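Long-range contacts in rhamnosidase B (Bacillus sp., PDB 2OKX), which probably hydrolyses the glycosidic bonds of terminal alpha-L-rhamnose residues in glycosides, as a member of glycoside hydrolase family 78: residues 97-102 / 232-237; 103-108 / 619-624. All coordinates share one frame; numbering follows the deposited sequence.

How the contacts relate
Strand 87-96 of the N-terminal domain runs into one long loop, which supplies the first segment of both contacts: 97-102, then 103-108. The chain later reaches the D2 domain, where 232-237, following helix 225-229, returns to 97-102 and closes contact 1 across 129 intervening residues. Much farther on, between helices 595-603 and 627-644 of the six-hairpin glycosidase domain, 619-624 meets 103-108 and closes contact 2 across 510 residues. The two closures cross rather than nest. Their centres are about 7 Å apart, and R106 bonds to both S100 and N235, while A621 shares backbone hydrogen bonds with N101 and A237. Domain D2 and the glycosidase domain thus both meet one loop of the N-terminal domain.

Contact 1 (97-102 / 232-237); sequences FGVSNF and ESVNHA
S100 and V234 are joined by a backbone hydrogen bond: S100 N donates to V234 O at 3.0 Å, nearly straight (167° at the hydrogen), with the donor tilted 21° from the carbonyl plane. The same oxygen receives a CA-H...O contact, V99 CA lying 3.5 Å from V234 O, so two successive residues grip one carbonyl of the 3-10 turn. The hydroxyl of S100 turns to the backbone N of R106, and the side-chain oxygen of N235 is also taken by R106, through NH1.

Van der Waals packing fills in around this. Two pairs are apolar: V99 CG2 lies 4.4 Å from V234 CB, two branched side chains meeting loosely, and F102 CD1 meets A237 CB at 4.0 Å. The CB of F102 points away from 232-237, and it is the far part of the ring that comes back to A237, with CE1 3.8 Å from A237 O, which approaches obliquely. S100 suits its place by being small: its CB sits 3.8 Å from H236 CA. A237, smaller still, lets its CB settle 3.9 Å from N101 O. G98 has the positive phi that glycine adopts easily. This is loop-to-loop packing, buried between the beta-rich N-terminal domain and domain D2.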
loop_
_atom_site.group_PDB
_atom_site.type_symbol
_atom_site.label_atom_id
_atom_site.label_comp_id
_atom_site.label_asym_id
_atom_site.label_seq_id
_atom_site.Cartn_x
_atom_site.Cartn_y
_atom_site.Cartn_z
ATOM N N PHE A 97 5.085 14.426 -8.300
ATOM C CA PHE A 97 4.183 13.562 -9.049
ATOM C C PHE A 97 3.339 14.293 -10.089
ATOM O O PHE A 97 3.176 13.808 -11.207
ATOM C CB PHE A 97 3.259 12.802 -8.088
ATOM C CG PHE A 97 3.990 11.970 -7.064
ATOM C CD1 PHE A 97 5.153 11.282 -7.402
ATOM C CD2 PHE A 97 3.495 11.848 -5.769
ATOM C CE1 PHE A 97 5.814 10.479 -6.464
ATOM C CE2 PHE A 97 4.145 11.050 -4.824
ATOM C CZ PHE A 97 5.306 10.364 -5.174
ATOM N N GLY A 98 2.798 15.450 -9.714
ATOM C CA GLY A 98 1.961 16.203 -10.632
ATOM C C GLY A 98 0.632 15.504 -10.859
ATOM O O GLY A 98 -0.144 15.878 -11.742
ATOM N N VAL A 99 0.372 14.482 -10.050
ATOM C CA VAL A 99 -0.856 13.695 -10.143
ATOM C C VAL A 99 -1.233 13.250 -8.735
ATOM O O VAL A 99 -0.370 12.827 -7.964
ATOM C CB VAL A 99 -0.641 12.438 -11.020
ATOM C CG1 VAL A 99 -1.898 11.584 -11.045
ATOM C CG2 VAL A 99 -0.250 12.848 -12.429
ATOM N N SER A 100 -2.511 13.353 -8.390
ATOM C CA SER A 100 -2.957 12.944 -7.060
ATOM C C SER A 100 -3.007 11.421 -6.936
ATOM O O SER A 100 -3.172 10.720 -7.933
ATOM C CB SER A 100 -4.351 13.516 -6.764
ATOM O OG SER A 100 -4.344 14.935 -6.703
ATOM N N ASN A 101 -2.840 10.912 -5.714
ATOM C CA ASN A 101 -2.931 9.472 -5.467
ATOM C C ASN A 101 -3.507 9.222 -4.067
ATOM O O ASN A 101 -4.061 10.138 -3.458
ATOM C CB ASN A 101 -1.572 8.764 -5.654
ATOM C CG ASN A 101 -0.465 9.329 -4.773
ATOM O OD1 ASN A 101 -0.656 9.579 -3.583
ATOM N ND2 ASN A 101 0.716 9.507 -5.360
ATOM N N PHE A 102 -3.389 7.995 -3.567
ATOM C CA PHE A 102 -3.941 7.639 -2.256
ATOM C C PHE A 102 -3.128 8.101 -1.045
ATOM O O PHE A 102 -3.522 7.843 0.094
ATOM C CB PHE A 102 -4.145 6.121 -2.154
ATOM C CG PHE A 102 -5.224 5.569 -3.055
ATOM C CD1 PHE A 102 -5.549 6.187 -4.260
ATOM C CD2 PHE A 102 -5.836 4.355 -2.746
ATOM C CE1 PHE A 102 -6.459 5.600 -5.150
ATOM C CE2 PHE A 102 -6.742 3.757 -3.624
ATOM C CZ PHE A 102 -7.053 4.381 -4.834
ATOM N N GLU A 232 -8.684 15.891 -16.760
ATOM C CA GLU A 232 -8.861 16.496 -15.448
ATOM C C GLU A 232 -8.688 15.497 -14.299
ATOM O O GLU A 232 -8.551 15.897 -13.150
ATOM C CB GLU A 232 -10.237 17.167 -15.370
ATOM C CG GLU A 232 -10.386 18.169 -14.234
ATOM C CD GLU A 232 -10.711 17.519 -12.901
ATOM O OE1 GLU A 232 -10.539 18.188 -11.857
ATOM O OE2 GLU A 232 -11.149 16.345 -12.898
ATOM N N SER A 233 -8.681 14.202 -14.610
ATOM C CA SER A 233 -8.541 13.171 -13.580
ATOM C C SER A 233 -7.203 13.222 -12.845
ATOM O O SER A 233 -7.032 12.560 -11.824
ATOM C CB SER A 233 -8.741 11.778 -14.186
ATOM O OG SER A 233 -7.687 11.442 -15.066
ATOM N N VAL A 234 -6.257 14.009 -13.358
ATOM C CA VAL A 234 -4.946 14.142 -12.717
ATOM C C VAL A 234 -5.061 14.861 -11.374
ATOM O O VAL A 234 -4.186 14.739 -10.512
ATOM C CB VAL A 234 -3.957 14.951 -13.594
ATOM C CG1 VAL A 234 -3.706 14.232 -14.911
ATOM C CG2 VAL A 234 -4.508 16.361 -13.834
ATOM N N ASN A 235 -6.146 15.607 -11.194
ATOM C CA ASN A 235 -6.344 16.369 -9.968
ATOM C C ASN A 235 -7.004 15.635 -8.805
ATOM O O ASN A 235 -7.179 16.208 -7.732
ATOM C CB ASN A 235 -7.120 17.647 -10.289
ATOM C CG ASN A 235 -6.382 18.532 -11.272
ATOM O OD1 ASN A 235 -5.243 18.932 -11.029
ATOM N ND2 ASN A 235 -7.024 18.836 -12.393
ATOM N N HIS A 236 -7.373 14.374 -9.005
ATOM C CA HIS A 236 -7.988 13.604 -7.928
ATOM C C HIS A 236 -7.674 12.127 -8.106
ATOM O O HIS A 236 -7.112 11.728 -9.122
ATOM C CB HIS A 236 -9.508 13.803 -7.910
ATOM C CG HIS A 236 -10.204 13.217 -9.096
ATOM N ND1 HIS A 236 -10.560 13.964 -10.198
ATOM C CD2 HIS A 236 -10.577 11.944 -9.367
ATOM C CE1 HIS A 236 -11.123 13.177 -11.097
ATOM N NE2 HIS A 236 -11.144 11.946 -10.619
ATOM N N ALA A 237 -8.044 11.317 -7.119
ATOM C CA ALA A 237 -7.785 9.886 -7.182
ATOM C C ALA A 237 -9.069 9.077 -7.090
ATOM O O ALA A 237 -9.068 7.954 -6.587
ATOM C CB ALA A 237 -6.824 9.476 -6.069
#

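Contact 2 (103-108 / 619-624); sequences YYLRGR and PSAWSS
L105 rests against P619, S620 and A621, where a loop of the beta-rich N-terminal domain meets an inter-helix loop of the six-hairpin glycosidase domain, a family built as an (alpha/alpha)6 barrel. From CB the side chain bends so that CG is anti to the carbonyl carbon (chi1 -74°). CG lies 4.2 Å from S620 C and faces A621 CB at 4.3 Å. Beyond it, chi2 of 75° places CD1 over the backbone, 3.8 Å from S620 C. CD1 is also 3.9 Å from P619 O and brushes the proline ring, 4.4 Å from P619 CB. The other branch, CD2, approaches S620 O at 4.2 Å. A forked leucine suits this place, spreading both methyls over one face of the peptide group that follows S620; an alanine here would probably leave the P619 ring and A621 CB without their apolar partner and open a gap between the loops.

Earlier in the loop, Y103 CA makes a CA-H...O contact of 3.3 Å with P619 O. The peptide bond before P619 is cis, a form proline tolerates readily. S620 has its hydroxyl bonded to Q617, and in an ST turn S620 OG also accepts from W622 N at 2.9 Å, nearly straight at 169°.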
loop_
_atom_site.group_PDB
_atom_site.type_symbol
_atom_site.label_atom_id
_atom_site.label_comp_id
_atom_site.label_asym_id
_atom_site.label_seq_id
_atom_site.Cartn_x
_atom_site.Cartn_y
_atom_site.Cartn_z
ATOM N N TYR A 103 -1.984 8.743 -1.272
ATOM C CA TYR A 103 -1.176 9.248 -0.161
ATOM C C TYR A 103 -0.518 10.586 -0.483
ATOM O O TYR A 103 0.473 10.981 0.136
ATOM C CB TYR A 103 -0.122 8.216 0.299
ATOM C CG TYR A 103 0.743 7.559 -0.769
ATOM C CD1 TYR A 103 1.624 8.307 -1.556
ATOM C CD2 TYR A 103 0.737 6.169 -0.931
ATOM C CE1 TYR A 103 2.480 7.687 -2.472
ATOM C CE2 TYR A 103 1.589 5.540 -1.841
ATOM C CZ TYR A 103 2.460 6.304 -2.606
ATOM O OH TYR A 103 3.315 5.681 -3.491
ATOM N N TYR A 104 -1.106 11.289 -1.446
ATOM C CA TYR A 104 -0.610 12.587 -1.877
ATOM C C TYR A 104 -1.685 13.340 -2.652
ATOM O O TYR A 104 -2.318 12.784 -3.547
ATOM C CB TYR A 104 0.631 12.413 -2.763
ATOM C CG TYR A 104 1.027 13.675 -3.503
ATOM C CD1 TYR A 104 0.659 13.871 -4.836
ATOM C CD2 TYR A 104 1.725 14.694 -2.856
ATOM C CE1 TYR A 104 0.972 15.061 -5.509
ATOM C CE2 TYR A 104 2.044 15.885 -3.514
ATOM C CZ TYR A 104 1.663 16.061 -4.838
ATOM O OH TYR A 104 1.969 17.239 -5.480
ATOM N N LEU A 105 -1.901 14.602 -2.290
ATOM C CA LEU A 105 -2.880 15.433 -2.985
ATOM C C LEU A 105 -2.095 16.443 -3.812
ATOM O O LEU A 105 -1.265 17.182 -3.279
ATOM C CB LEU A 105 -3.802 16.148 -1.991
ATOM C CG LEU A 105 -4.864 15.272 -1.309
ATOM C CD1 LEU A 105 -4.217 14.386 -0.242
ATOM C CD2 LEU A 105 -5.918 16.163 -0.672
ATOM N N ARG A 106 -2.350 16.461 -5.115
ATOM C CA ARG A 106 -1.640 17.360 -6.016
ATOM C C ARG A 106 -1.562 18.802 -5.526
ATOM O O ARG A 106 -2.574 19.415 -5.177
ATOM C CB ARG A 106 -2.276 17.347 -7.408
ATOM C CG ARG A 106 -1.388 17.989 -8.466
ATOM C CD ARG A 106 -2.102 18.233 -9.781
ATOM N NE ARG A 106 -1.165 18.715 -10.793
ATOM C CZ ARG A 106 -1.503 19.064 -12.030
ATOM N NH1 ARG A 106 -2.769 18.990 -12.421
ATOM N NH2 ARG A 106 -0.570 19.472 -12.880
ATOM N N GLY A 107 -0.340 19.323 -5.489
ATOM C CA GLY A 107 -0.105 20.696 -5.089
ATOM C C GLY A 107 0.694 21.299 -6.231
ATOM O O GLY A 107 0.153 21.572 -7.300
ATOM N N ARG A 108 1.990 21.483 -6.016
ATOM C CA ARG A 108 2.870 22.019 -7.042
ATOM C C ARG A 108 4.300 21.692 -6.633
ATOM O O ARG A 108 4.584 21.526 -5.446
ATOM C CB ARG A 108 2.685 23.537 -7.185
ATOM C CG ARG A 108 3.022 24.345 -5.946
ATOM C CD ARG A 108 2.798 25.842 -6.176
ATOM N NE ARG A 108 3.646 26.377 -7.242
ATOM C CZ ARG A 108 3.636 27.647 -7.644
ATOM N NH1 ARG A 108 4.440 28.043 -8.620
ATOM N NH2 ARG A 108 2.818 28.523 -7.074
ATOM N N PRO A 619 -3.775 10.402 4.100
ATOM C CA PRO A 619 -4.446 11.571 3.512
ATOM C C PRO A 619 -4.523 11.217 2.033
ATOM O O PRO A 619 -3.495 10.941 1.410
ATOM C CB PRO A 619 -3.476 12.711 3.808
ATOM C CG PRO A 619 -2.141 12.032 3.723
ATOM C CD PRO A 619 -2.377 10.720 4.446
ATOM N N SER A 620 -5.731 11.208 1.475
ATOM C CA SER A 620 -5.897 10.785 0.089
ATOM C C SER A 620 -6.796 11.631 -0.802
ATOM O O SER A 620 -7.666 12.363 -0.326
ATOM C CB SER A 620 -6.413 9.343 0.079
ATOM O OG SER A 620 -6.758 8.917 -1.225
ATOM N N ALA A 621 -6.577 11.497 -2.108
ATOM C CA ALA A 621 -7.361 12.216 -3.103
ATOM C C ALA A 621 -8.547 11.363 -3.543
ATOM O O ALA A 621 -9.328 11.775 -4.398
ATOM C CB ALA A 621 -6.489 12.575 -4.304
ATOM N N TRP A 622 -8.671 10.163 -2.981
ATOM C CA TRP A 622 -9.807 9.305 -3.314
ATOM C C TRP A 622 -10.845 9.519 -2.222
ATOM O O TRP A 622 -10.689 9.028 -1.105
ATOM C CB TRP A 622 -9.421 7.818 -3.367
ATOM C CG TRP A 622 -10.611 6.898 -3.631
ATOM C CD1 TRP A 622 -11.820 7.254 -4.176
ATOM C CD2 TRP A 622 -10.684 5.479 -3.401
ATOM N NE1 TRP A 622 -12.632 6.152 -4.301
ATOM C CE2 TRP A 622 -11.963 5.049 -3.834
ATOM C CE3 TRP A 622 -9.795 4.530 -2.876
ATOM C CZ2 TRP A 622 -12.373 3.710 -3.757
ATOM C CZ3 TRP A 622 -10.202 3.195 -2.800
ATOM C CH2 TRP A 622 -11.481 2.800 -3.239
ATOM N N SER A 623 -11.888 10.275 -2.547
ATOM C CA SER A 623 -12.953 10.553 -1.594
ATOM C C SER A 623 -13.817 9.307 -1.526
ATOM O O SER A 623 -14.750 9.135 -2.314
ATOM C CB SER A 623 -13.779 11.756 -2.060
ATOM O OG SER A 623 -14.733 12.131 -1.081
ATOM N N SER A 624 -13.484 8.433 -0.582
ATOM C CA SER A 624 -14.189 7.174 -0.404
ATOM C C SER A 624 -14.494 6.950 1.068
ATOM O O SER A 624 -13.686 7.284 1.937
ATOM C CB SER A 624 -13.330 6.024 -0.934
ATOM O OG SER A 624 -13.930 4.770 -0.675
#